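Local structure of mariner Mos1 transposase (Drosophila mauritiana, 4MDB) at residues 8-11 / 12-16; 141-145 / 146-150; 181-184 / 185-189. The protein cuts the Mos1 transposon out of DNA and inserts it elsewhere by a cut-and-paste mechanism, using a divalent-metal-dependent RNase H-like catalytic domain. The protein carries 1 engineered substitution. All coordinates share one frame; numbering follows the deposited sequence.

Contact 1 (8-11 / 12-16); sequences QMER and RKNTC
Q8 meets R12 one turn further along the helix: its carbonyl O takes the backbone N of R12 at 3.0 Å, and the aliphatic part of the arginine lies against the same oxygen, with R12 CG 3.4 Å from Q8 O. With CG set beside its own backbone N (chi1 -76°) and a bend at chi3, R12 turns its guanidinium off the helix, where it forms a salt bridge with D159 and gives hydrogen bonds to the carbonyls of G221 and K222. M9 repeats the backbone bond to K13, whose ammonium forms a salt bridge with D220. At E10 the side chain runs alongside that of N14 in the same direction; carboxylate and amide planes are nearly parallel, yet the touch is loose, E10 CG to N14 ND2 at 3.8 Å. R11 closes the series, its side chain coming within about 6 Å of the bound raltegravir. Its carbonyl O is gripped twice by T15, by the backbone N and by the hydroxyl, T15 OG1 to R11 O being 2.8 Å. The two donors come from opposite faces of the carbonyl plane, the hydroxyl 39° out of it, so the threonine OH spends its proton within its own helix. Helix 6-25 packs C16 and R12 against helix 209-218, while R12 also ties it to the loops holding D159 and G221.

Contact 2 (141-145 / 146-150); sequences DTLET and LNWEV
L143 reaches forward from the last turn of helix 137-146 to W148 and V150, beyond the helix end. Its CB leaves the backbone pointing away from them; CG then lies beside the backbone N (chi1 -77°), and the two methyls divide the work. CD2 meets the indole of W148 obliquely, 3.7 Å from CE3, while CD1 touches V150 CG2 at 4.0 Å. The leucine crosses both partners at about a right angle. A second leucine, L146, lays CD1 over one face of the same indole, 3.8 Å above the plane and toward its rim; T142 CG2 packs alongside that methyl. At this point the helix runs out. L146 N still bonds T142 O almost straight, at 173°, but the next two amides, N147 N and W148 N, both turn to L143 O in weak bonds. N147 has left helical geometry with positive phi (60°), and its side-chain amide folds back: ND2 donates to E144 O at 3.2 Å, in the plane of that carbonyl, and ties the residue after the helix to its last turn. Helix 96-113 supplies L103 against L143 and L110 against W148, and the indole also meets F126. This is the return from helix to strand of a beta-alpha-beta crossover in the RNase H-like sheet: 125-127, helices 132-135 and 137-146, then through N147 and W148 into the parallel edge strand 149-150.

Contact 3 (181-184 / 185-189); sequences DSYE and SVKKW
S182 and S185 carry the polar part of this contact. S182 OG accepts from S185 N at 3.0 Å, the capping bond, and the hydroxyl is put there by a chi1 of 67°, which sets it between its own backbone N and carbonyl carbon. S185 answers through its own hydroxyl, giving OG to S182 O at 2.7 Å, with the donor tilted 15° from the carbonyl plane; the same OG takes a weak bond from D181 N. S182 O therefore gathers several donors, since S185 N and V186 N also approach it, both weakly. Regular backbone bonds begin just beyond, K187 N to Y183 O and K188 N to E184 O. The side-chain packing belongs to Y183 and K187, which run alongside each other in the same direction. K187 CD meets the ring obliquely, 3.9 Å from Y183 CE1, and the ammonium gives only a weak bond to the phenol, K187 NZ to Y183 OH at 3.4 Å. That hydroxyl has its stronger partner in the carbonyl of L87, and the ring also rests on P90. The serine bonds make an N-cap at the start of helix 183-196, and Y183 ties its first turn to strand 81-87, an outermost strand of the sheet within this chain.

How the contacts relate
All three contacts are local, each on a different helix, contact 2 running on into a strand, and none touches another. Contact 1 lies inside the first half of its helix, contact 2 at a C-terminus and contact 3 at an N-terminus, and their chemistry follows: a threonine hydroxyl doubling a backbone bond, an asparagine side-chain amide folding back on one carbonyl of the last turn, and a serine hydroxyl receiving an early amide. Contacts 1 and 2 are partly buried, and only contact 2 has a leucine-tryptophan cluster; contact 3 is a surface contact. Contact 2 includes 149-150 and contact 3 leans on 81-87, the two outermost strands within this chain. Contact 1 lies nearest the drug, opposite contact 3 across the chain's centre.

Contact 1 (8-11 / 12-16)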
ATOM      1  N   GLN A   8       7.898 -18.108   8.368  1.00 22.74           N
ATOM      2  CA  GLN A   8       7.181 -16.813   8.268  1.00 21.11           C
ATOM      3  C   GLN A   8       7.643 -15.826   9.335  1.00 20.23           C
ATOM      4  O   GLN A   8       7.806 -14.609   9.061  1.00 16.58           O
ATOM      5  CB  GLN A   8       5.697 -17.012   8.333  1.00 23.15           C
ATOM      6  CG  GLN A   8       5.115 -17.831   7.140  1.00 27.18           C
ATOM      7  CD  GLN A   8       3.763 -18.453   7.393  1.00 27.86           C
ATOM      8  OE1 GLN A   8       3.229 -18.425   8.480  1.00 31.60           O
ATOM      9  NE2 GLN A   8       3.207 -19.068   6.355  1.00 34.33           N
ATOM     10  N   MET A   9       7.853 -16.335  10.538  1.00 18.79           N
ATOM     11  CA  MET A   9       8.283 -15.452  11.652  1.00 18.39           C
ATOM     12  C   MET A   9       9.723 -15.068  11.422  1.00 17.32           C
ATOM     13  O   MET A   9      10.127 -13.923  11.700  1.00 18.36           O
ATOM     14  CB  MET A   9       8.083 -16.152  13.010  1.00 18.39           C
ATOM     15  CG  MET A   9       6.637 -16.342  13.411  1.00 21.25           C
ATOM     16  SD  MET A   9       6.478 -17.071  15.062  1.00 24.65           S
ATOM     17  CE  MET A   9       6.781 -18.789  14.725  1.00 28.38           C
ATOM     18  N   GLU A  10      10.528 -15.950  10.856  1.00 17.74           N
ATOM     19  CA  GLU A  10      11.946 -15.646  10.625  1.00 21.94           C
ATOM     20  C   GLU A  10      12.051 -14.533   9.547  1.00 18.87           C
ATOM     21  O   GLU A  10      12.816 -13.569   9.735  1.00 19.88           O
ATOM     22  CB  GLU A  10      12.671 -16.921  10.252  1.00 28.19           C
ATOM     23  CG  GLU A  10      13.863 -16.951   9.356  1.00 32.36           C
ATOM     24  CD  GLU A  10      14.162 -18.418   8.963  1.00 39.26           C
ATOM     25  OE1 GLU A  10      13.805 -18.839   7.840  1.00 42.71           O
ATOM     26  OE2 GLU A  10      14.655 -19.205   9.805  1.00 41.05           O
ATOM     27  N   ARG A  11      11.265 -14.681   8.488  1.00 18.56           N
ATOM     28  CA  ARG A  11      11.267 -13.690   7.357  1.00 20.50           C
ATOM     29  C   ARG A  11      10.807 -12.315   7.866  1.00 18.06           C
ATOM     30  O   ARG A  11      11.473 -11.254   7.605  1.00 19.65           O
ATOM     31  CB  ARG A  11      10.391 -14.145   6.212  1.00 24.75           C
ATOM     32  CG  ARG A  11      10.460 -13.191   4.978  1.00 29.60           C
ATOM     33  CD  ARG A  11      10.448 -13.976   3.673  1.00 38.66           C
ATOM     34  NE  ARG A  11      10.186 -13.162   2.461  1.00 50.75           N
ATOM     35  CZ  ARG A  11       9.071 -13.176   1.721  1.00 48.96           C
ATOM     36  NH1 ARG A  11       8.009 -13.927   2.051  1.00 50.07           N
ATOM     37  NH2 ARG A  11       9.009 -12.391   0.649  1.00 54.21           N
ATOM     38  N   ARG A  12       9.765 -12.322   8.680  1.00 15.58           N
ATOM     39  CA  ARG A  12       9.246 -11.057   9.300  1.00 15.42           C
ATOM     40  C   ARG A  12      10.321 -10.427  10.141  1.00 14.54           C
ATOM     41  O   ARG A  12      10.658  -9.258   9.997  1.00 15.72           O
ATOM     42  CB  ARG A  12       7.987 -11.238  10.162  1.00 14.17           C
ATOM     43  CG  ARG A  12       6.703 -11.438   9.359  1.00 15.54           C
ATOM     44  CD  ARG A  12       5.586 -12.074  10.111  1.00 14.70           C
ATOM     45  NE  ARG A  12       5.273 -11.319  11.300  1.00 15.28           N
ATOM     46  CZ  ARG A  12       4.464 -10.268  11.368  1.00 16.58           C
ATOM     47  NH1 ARG A  12       3.914  -9.776  10.236  1.00 16.60           N
ATOM     48  NH2 ARG A  12       4.290  -9.634  12.502  1.00 16.38           N
ATOM     49  N   LYS A  13      10.953 -11.216  11.043  1.00 15.62           N
ATOM     50  CA  LYS A  13      11.941 -10.591  11.931  1.00 15.16           C
ATOM     51  C   LYS A  13      13.108 -10.080  11.168  1.00 17.09           C
ATOM     52  O   LYS A  13      13.586  -8.958  11.406  1.00 17.92           O
ATOM     53  CB  LYS A  13      12.418 -11.584  13.064  1.00 16.26           C
ATOM     54  CG  LYS A  13      13.212 -10.964  14.123  1.00 19.41           C
ATOM     55  CD  LYS A  13      13.855 -12.031  14.999  1.00 21.52           C
ATOM     56  CE  LYS A  13      14.516 -11.318  16.126  1.00 24.32           C
ATOM     57  NZ  LYS A  13      15.429 -12.205  16.934  1.00 27.49           N
ATOM     58  N   ASN A  14      13.574 -10.871  10.230  1.00 18.10           N
ATOM     59  CA  ASN A  14      14.773 -10.527   9.460  1.00 20.19           C
ATOM     60  C   ASN A  14      14.525  -9.248   8.593  1.00 18.00           C
ATOM     61  O   ASN A  14      15.372  -8.341   8.556  1.00 19.20           O
ATOM     62  CB  ASN A  14      15.174 -11.655   8.526  1.00 25.36           C
ATOM     63  CG  ASN A  14      15.816 -12.825   9.276  1.00 33.38           C
ATOM     64  OD1 ASN A  14      16.167 -12.694  10.471  1.00 34.29           O
ATOM     65  ND2 ASN A  14      15.998 -13.960   8.578  1.00 31.84           N
ATOM     66  N   THR A  15      13.349  -9.225   7.990  1.00 16.82           N
ATOM     67  CA  THR A  15      12.932  -8.036   7.128  1.00 17.92           C
ATOM     68  C   THR A  15      12.867  -6.789   7.990  1.00 18.25           C
ATOM     69  O   THR A  15      13.456  -5.741   7.631  1.00 15.94           O
ATOM     70  CB  THR A  15      11.643  -8.315   6.423  1.00 18.08           C
ATOM     71  OG1 THR A  15      11.879  -9.453   5.547  1.00 18.29           O
ATOM     72  CG2 THR A  15      11.176  -7.089   5.573  1.00 21.02           C
ATOM     73  N   CYS A  16      12.193  -6.882   9.139  1.00 15.86           N
ATOM     74  CA  CYS A  16      12.137  -5.726  10.046  1.00 15.81           C
ATOM     75  C   CYS A  16      13.521  -5.257  10.552  1.00 16.29           C
ATOM     76  O   CYS A  16      13.764  -4.076  10.728  1.00 15.82           O
ATOM     77  CB  CYS A  16      11.214  -5.963  11.209  1.00 16.80           C
ATOM     78  SG  CYS A  16       9.500  -6.145  10.653  1.00 16.33           S
TER

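Contact 2 (141-145 / 146-150)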
ATOM      1  N   ASP A 141       9.883  -6.311 -14.368  1.00 22.79           N
ATOM      2  CA  ASP A 141      10.552  -5.521 -15.473  1.00 25.50           C
ATOM      3  C   ASP A 141      10.114  -4.061 -15.436  1.00 20.74           C
ATOM      4  O   ASP A 141      10.930  -3.108 -15.524  1.00 18.87           O
ATOM      5  CB  ASP A 141      10.205  -6.138 -16.834  1.00 28.94           C
ATOM      6  CG  ASP A 141      10.945  -7.464 -17.099  1.00 36.98           C
ATOM      7  OD1 ASP A 141      11.727  -7.885 -16.207  1.00 38.52           O
ATOM      8  OD2 ASP A 141      10.725  -8.102 -18.175  1.00 43.29           O
ATOM      9  N   THR A 142       8.828  -3.857 -15.317  1.00 20.07           N
ATOM     10  CA  THR A 142       8.289  -2.517 -15.309  1.00 18.59           C
ATOM     11  C   THR A 142       8.832  -1.705 -14.102  1.00 17.54           C
ATOM     12  O   THR A 142       9.154  -0.494 -14.202  1.00 16.81           O
ATOM     13  CB  THR A 142       6.740  -2.554 -15.323  1.00 19.24           C
ATOM     14  OG1 THR A 142       6.310  -3.049 -16.603  1.00 22.37           O
ATOM     15  CG2 THR A 142       6.121  -1.226 -15.021  1.00 19.39           C
ATOM     16  N   LEU A 143       8.963  -2.352 -12.922  1.00 16.64           N
ATOM     17  CA  LEU A 143       9.449  -1.675 -11.755  1.00 16.56           C
ATOM     18  C   LEU A 143      10.938  -1.316 -11.929  1.00 16.96           C
ATOM     19  O   LEU A 143      11.337  -0.297 -11.421  1.00 16.81           O
ATOM     20  CB  LEU A 143       9.246  -2.507 -10.462  1.00 16.66           C
ATOM     21  CG  LEU A 143       7.818  -2.468  -9.986  1.00 17.20           C
ATOM     22  CD1 LEU A 143       7.609  -3.660  -8.986  1.00 17.19           C
ATOM     23  CD2 LEU A 143       7.370  -1.128  -9.335  1.00 17.60           C
ATOM     24  N   GLU A 144      11.679  -2.190 -12.571  1.00 18.86           N
ATOM     25  CA  GLU A 144      13.124  -1.959 -12.894  1.00 21.36           C
ATOM     26  C   GLU A 144      13.231  -0.773 -13.841  1.00 19.27           C
ATOM     27  O   GLU A 144      14.096   0.053 -13.672  1.00 18.48           O
ATOM     28  CB  GLU A 144      13.737  -3.141 -13.659  1.00 27.36           C
ATOM     29  CG  GLU A 144      14.206  -4.340 -12.874  1.00 36.61           C
ATOM     30  CD  GLU A 144      14.778  -5.440 -13.779  1.00 44.00           C
ATOM     31  OE1 GLU A 144      14.805  -6.618 -13.341  1.00 52.49           O
ATOM     32  OE2 GLU A 144      15.211  -5.126 -14.916  1.00 43.20           O
ATOM     33  N   THR A 145      12.381  -0.743 -14.860  1.00 17.94           N
ATOM     34  CA  THR A 145      12.375   0.367 -15.858  1.00 15.71           C
ATOM     35  C   THR A 145      11.973   1.707 -15.194  1.00 15.79           C
ATOM     36  O   THR A 145      12.619   2.759 -15.394  1.00 14.86           O
ATOM     37  CB  THR A 145      11.445   0.006 -17.042  1.00 19.51           C
ATOM     38  OG1 THR A 145      12.038  -1.136 -17.704  1.00 22.09           O
ATOM     39  CG2 THR A 145      11.424   1.118 -17.990  1.00 20.77           C
ATOM     40  N   LEU A 146      10.928   1.716 -14.358  1.00 13.62           N
ATOM     41  CA  LEU A 146      10.572   2.883 -13.545  1.00 13.40           C
ATOM     42  C   LEU A 146      11.719   3.229 -12.574  1.00 13.13           C
ATOM     43  O   LEU A 146      11.909   4.365 -12.243  1.00 13.91           O
ATOM     44  CB  LEU A 146       9.304   2.586 -12.748  1.00 14.18           C
ATOM     45  CG  LEU A 146       8.001   2.467 -13.575  1.00 15.66           C
ATOM     46  CD1 LEU A 146       6.879   1.855 -12.739  1.00 17.52           C
ATOM     47  CD2 LEU A 146       7.663   3.875 -14.024  1.00 17.18           C
ATOM     48  N   ASN A 147      12.437   2.208 -12.189  1.00 15.52           N
ATOM     49  CA  ASN A 147      13.580   2.256 -11.282  1.00 16.93           C
ATOM     50  C   ASN A 147      13.224   2.790  -9.914  1.00 16.60           C
ATOM     51  O   ASN A 147      13.901   3.608  -9.306  1.00 18.31           O
ATOM     52  CB  ASN A 147      14.749   2.974 -11.882  1.00 18.95           C
ATOM     53  CG  ASN A 147      16.058   2.387 -11.373  1.00 21.26           C
ATOM     54  OD1 ASN A 147      16.744   2.985 -10.589  1.00 26.46           O
ATOM     55  ND2 ASN A 147      16.304   1.201 -11.697  1.00 21.29           N
ATOM     56  N   TRP A 148      12.123   2.278  -9.420  1.00 14.45           N
ATOM     57  CA  TRP A 148      11.745   2.417  -8.035  1.00 15.08           C
ATOM     58  C   TRP A 148      12.450   1.353  -7.260  1.00 17.21           C
ATOM     59  O   TRP A 148      12.541   0.187  -7.697  1.00 18.89           O
ATOM     60  CB  TRP A 148      10.238   2.270  -7.918  1.00 15.04           C
ATOM     61  CG  TRP A 148       9.413   3.326  -8.703  1.00 14.18           C
ATOM     62  CD1 TRP A 148       9.889   4.500  -9.333  1.00 14.61           C
ATOM     63  CD2 TRP A 148       8.006   3.321  -8.923  1.00 13.77           C
ATOM     64  NE1 TRP A 148       8.876   5.149  -9.893  1.00 13.75           N
ATOM     65  CE2 TRP A 148       7.700   4.471  -9.678  1.00 14.95           C
ATOM     66  CE3 TRP A 148       6.970   2.465  -8.543  1.00 15.71           C
ATOM     67  CZ2 TRP A 148       6.404   4.806 -10.043  1.00 16.83           C
ATOM     68  CZ3 TRP A 148       5.635   2.801  -8.963  1.00 16.85           C
ATOM     69  CH2 TRP A 148       5.389   3.948  -9.711  1.00 18.44           C
ATOM     70  N   GLU A 149      12.878   1.729  -6.087  1.00 15.72           N
ATOM     71  CA  GLU A 149      13.444   0.761  -5.170  1.00 14.98           C
ATOM     72  C   GLU A 149      12.312  -0.026  -4.510  1.00 16.34           C
ATOM     73  O   GLU A 149      11.480   0.569  -3.825  1.00 18.43           O
ATOM     74  CB  GLU A 149      14.248   1.518  -4.126  1.00 18.70           C
ATOM     75  CG  GLU A 149      15.002   0.492  -3.332  1.00 19.67           C
ATOM     76  CD  GLU A 149      15.694   1.017  -2.116  1.00 23.37           C
ATOM     77  OE1 GLU A 149      16.100   0.090  -1.320  1.00 25.38           O
ATOM     78  OE2 GLU A 149      15.791   2.254  -1.935  1.00 22.33           O
ATOM     79  N   VAL A 150      12.317  -1.351  -4.661  1.00 16.01           N
ATOM     80  CA  VAL A 150      11.281  -2.186  -4.106  1.00 16.61           C
ATOM     81  C   VAL A 150      11.711  -2.674  -2.713  1.00 16.31           C
ATOM     82  O   VAL A 150      12.749  -3.332  -2.527  1.00 17.29           O
ATOM     83  CB  VAL A 150      10.938  -3.325  -5.049  1.00 18.39           C
ATOM     84  CG1 VAL A 150       9.873  -4.224  -4.446  1.00 20.42           C
ATOM     85  CG2 VAL A 150      10.462  -2.743  -6.355  1.00 19.53           C
TER

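Contact 3 (181-184 / 185-189)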
ATOM      1  N   ASP A 181     -24.901   1.476  -3.835  1.00 53.08           N
ATOM      2  CA  ASP A 181     -25.921   1.203  -4.823  1.00 60.28           C
ATOM      3  C   ASP A 181     -25.250   0.956  -6.133  1.00 50.60           C
ATOM      4  O   ASP A 181     -25.649   0.097  -6.890  1.00 54.86           O
ATOM      5  CB  ASP A 181     -26.826   2.440  -4.945  1.00 65.92           C
ATOM      6  CG  ASP A 181     -28.235   2.101  -5.364  1.00 71.04           C
ATOM      7  OD1 ASP A 181     -28.770   1.057  -4.923  1.00 75.16           O
ATOM      8  OD2 ASP A 181     -28.817   2.912  -6.112  1.00 71.53           O
ATOM      9  N   SER A 182     -24.227   1.749  -6.407  1.00 48.81           N
ATOM     10  CA  SER A 182     -23.605   1.752  -7.713  1.00 47.55           C
ATOM     11  C   SER A 182     -22.091   1.813  -7.600  1.00 48.13           C
ATOM     12  O   SER A 182     -21.510   2.298  -6.614  1.00 38.95           O
ATOM     13  CB  SER A 182     -24.105   2.946  -8.539  1.00 46.30           C
ATOM     14  OG  SER A 182     -23.676   4.202  -8.004  1.00 48.38           O
ATOM     15  N   TYR A 183     -21.451   1.326  -8.635  1.00 44.70           N
ATOM     16  CA  TYR A 183     -20.041   1.459  -8.725  1.00 41.30           C
ATOM     17  C   TYR A 183     -19.680   2.970  -8.502  1.00 42.98           C
ATOM     18  O   TYR A 183     -18.707   3.283  -7.791  1.00 41.16           O
ATOM     19  CB  TYR A 183     -19.569   0.820 -10.044  1.00 41.14           C
ATOM     20  CG  TYR A 183     -18.210   1.228 -10.429  1.00 38.24           C
ATOM     21  CD1 TYR A 183     -17.978   2.532 -10.866  1.00 40.94           C
ATOM     22  CD2 TYR A 183     -17.133   0.338 -10.362  1.00 35.46           C
ATOM     23  CE1 TYR A 183     -16.712   2.952 -11.228  1.00 44.14           C
ATOM     24  CE2 TYR A 183     -15.864   0.744 -10.755  1.00 36.67           C
ATOM     25  CZ  TYR A 183     -15.656   2.057 -11.160  1.00 40.60           C
ATOM     26  OH  TYR A 183     -14.417   2.534 -11.539  1.00 42.89           O
ATOM     27  N   GLU A 184     -20.498   3.919  -9.000  1.00 40.28           N
ATOM     28  CA  GLU A 184     -20.115   5.337  -8.886  1.00 40.23           C
ATOM     29  C   GLU A 184     -20.447   6.002  -7.540  1.00 33.87           C
ATOM     30  O   GLU A 184     -19.909   7.061  -7.218  1.00 34.37           O
ATOM     31  CB  GLU A 184     -20.595   6.174 -10.091  1.00 49.99           C
ATOM     32  CG  GLU A 184     -21.855   5.683 -10.771  1.00 50.68           C
ATOM     33  CD  GLU A 184     -21.641   4.438 -11.606  1.00 54.06           C
ATOM     34  OE1 GLU A 184     -20.703   4.432 -12.445  1.00 59.57           O
ATOM     35  OE2 GLU A 184     -22.420   3.472 -11.426  1.00 58.37           O
ATOM     36  N   SER A 185     -21.287   5.388  -6.726  1.00 27.91           N
ATOM     37  CA  SER A 185     -21.449   5.893  -5.380  1.00 31.78           C
ATOM     38  C   SER A 185     -20.147   5.568  -4.637  1.00 29.29           C
ATOM     39  O   SER A 185     -19.667   6.379  -3.859  1.00 29.89           O
ATOM     40  CB  SER A 185     -22.643   5.310  -4.624  1.00 31.26           C
ATOM     41  OG  SER A 185     -22.781   3.924  -4.876  1.00 44.21           O
ATOM     42  N   VAL A 186     -19.610   4.377  -4.880  1.00 30.27           N
ATOM     43  CA  VAL A 186     -18.320   4.023  -4.244  1.00 27.05           C
ATOM     44  C   VAL A 186     -17.233   5.044  -4.602  1.00 30.57           C
ATOM     45  O   VAL A 186     -16.550   5.569  -3.729  1.00 27.27           O
ATOM     46  CB  VAL A 186     -17.902   2.594  -4.601  1.00 30.81           C
ATOM     47  CG1 VAL A 186     -16.574   2.207  -3.922  1.00 27.93           C
ATOM     48  CG2 VAL A 186     -18.969   1.588  -4.229  1.00 28.71           C
ATOM     49  N   LYS A 187     -17.073   5.321  -5.890  1.00 30.84           N
ATOM     50  CA  LYS A 187     -16.068   6.276  -6.333  1.00 34.76           C
ATOM     51  C   LYS A 187     -16.221   7.666  -5.657  1.00 36.56           C
ATOM     52  O   LYS A 187     -15.243   8.250  -5.147  1.00 33.14           O
ATOM     53  CB  LYS A 187     -16.157   6.373  -7.859  1.00 42.53           C
ATOM     54  CG  LYS A 187     -14.855   6.690  -8.582  1.00 50.82           C
ATOM     55  CD  LYS A 187     -14.949   6.279 -10.056  1.00 59.32           C
ATOM     56  CE  LYS A 187     -13.630   6.431 -10.832  1.00 63.20           C
ATOM     57  NZ  LYS A 187     -12.683   5.304 -10.596  1.00 60.88           N
ATOM     58  N   LYS A 188     -17.440   8.207  -5.623  1.00 31.14           N
ATOM     59  CA  LYS A 188     -17.659   9.445  -4.891  1.00 33.51           C
ATOM     60  C   LYS A 188     -17.389   9.344  -3.384  1.00 30.17           C
ATOM     61  O   LYS A 188     -16.796  10.243  -2.774  1.00 29.40           O
ATOM     62  CB  LYS A 188     -19.103   9.950  -5.038  1.00 38.29           C
ATOM     63  CG  LYS A 188     -19.251  11.369  -4.452  1.00 45.57           C
ATOM     64  CD  LYS A 188     -18.799  12.413  -5.486  1.00 52.47           C
ATOM     65  CE  LYS A 188     -17.998  13.553  -4.866  1.00 62.95           C
ATOM     66  NZ  LYS A 188     -18.818  14.417  -3.954  1.00 62.22           N
ATOM     67  N   TRP A 189     -17.870   8.280  -2.763  1.00 26.84           N
ATOM     68  CA  TRP A 189     -17.594   8.111  -1.350  1.00 24.93           C
ATOM     69  C   TRP A 189     -16.059   8.111  -1.133  1.00 23.44           C
ATOM     70  O   TRP A 189     -15.545   8.808  -0.239  1.00 23.10           O
ATOM     71  CB  TRP A 189     -18.211   6.820  -0.822  1.00 23.44           C
ATOM     72  CG  TRP A 189     -18.058   6.718   0.591  1.00 26.57           C
ATOM     73  CD1 TRP A 189     -18.847   7.270   1.537  1.00 25.41           C
ATOM     74  CD2 TRP A 189     -17.004   6.035   1.290  1.00 24.24           C
ATOM     75  NE1 TRP A 189     -18.360   6.989   2.772  1.00 29.78           N
ATOM     76  CE2 TRP A 189     -17.219   6.237   2.648  1.00 25.81           C
ATOM     77  CE3 TRP A 189     -15.880   5.326   0.888  1.00 25.29           C
ATOM     78  CZ2 TRP A 189     -16.378   5.716   3.617  1.00 26.35           C
ATOM     79  CZ3 TRP A 189     -15.021   4.832   1.885  1.00 23.40           C
ATOM     80  CH2 TRP A 189     -15.268   5.019   3.179  1.00 22.78           C
TER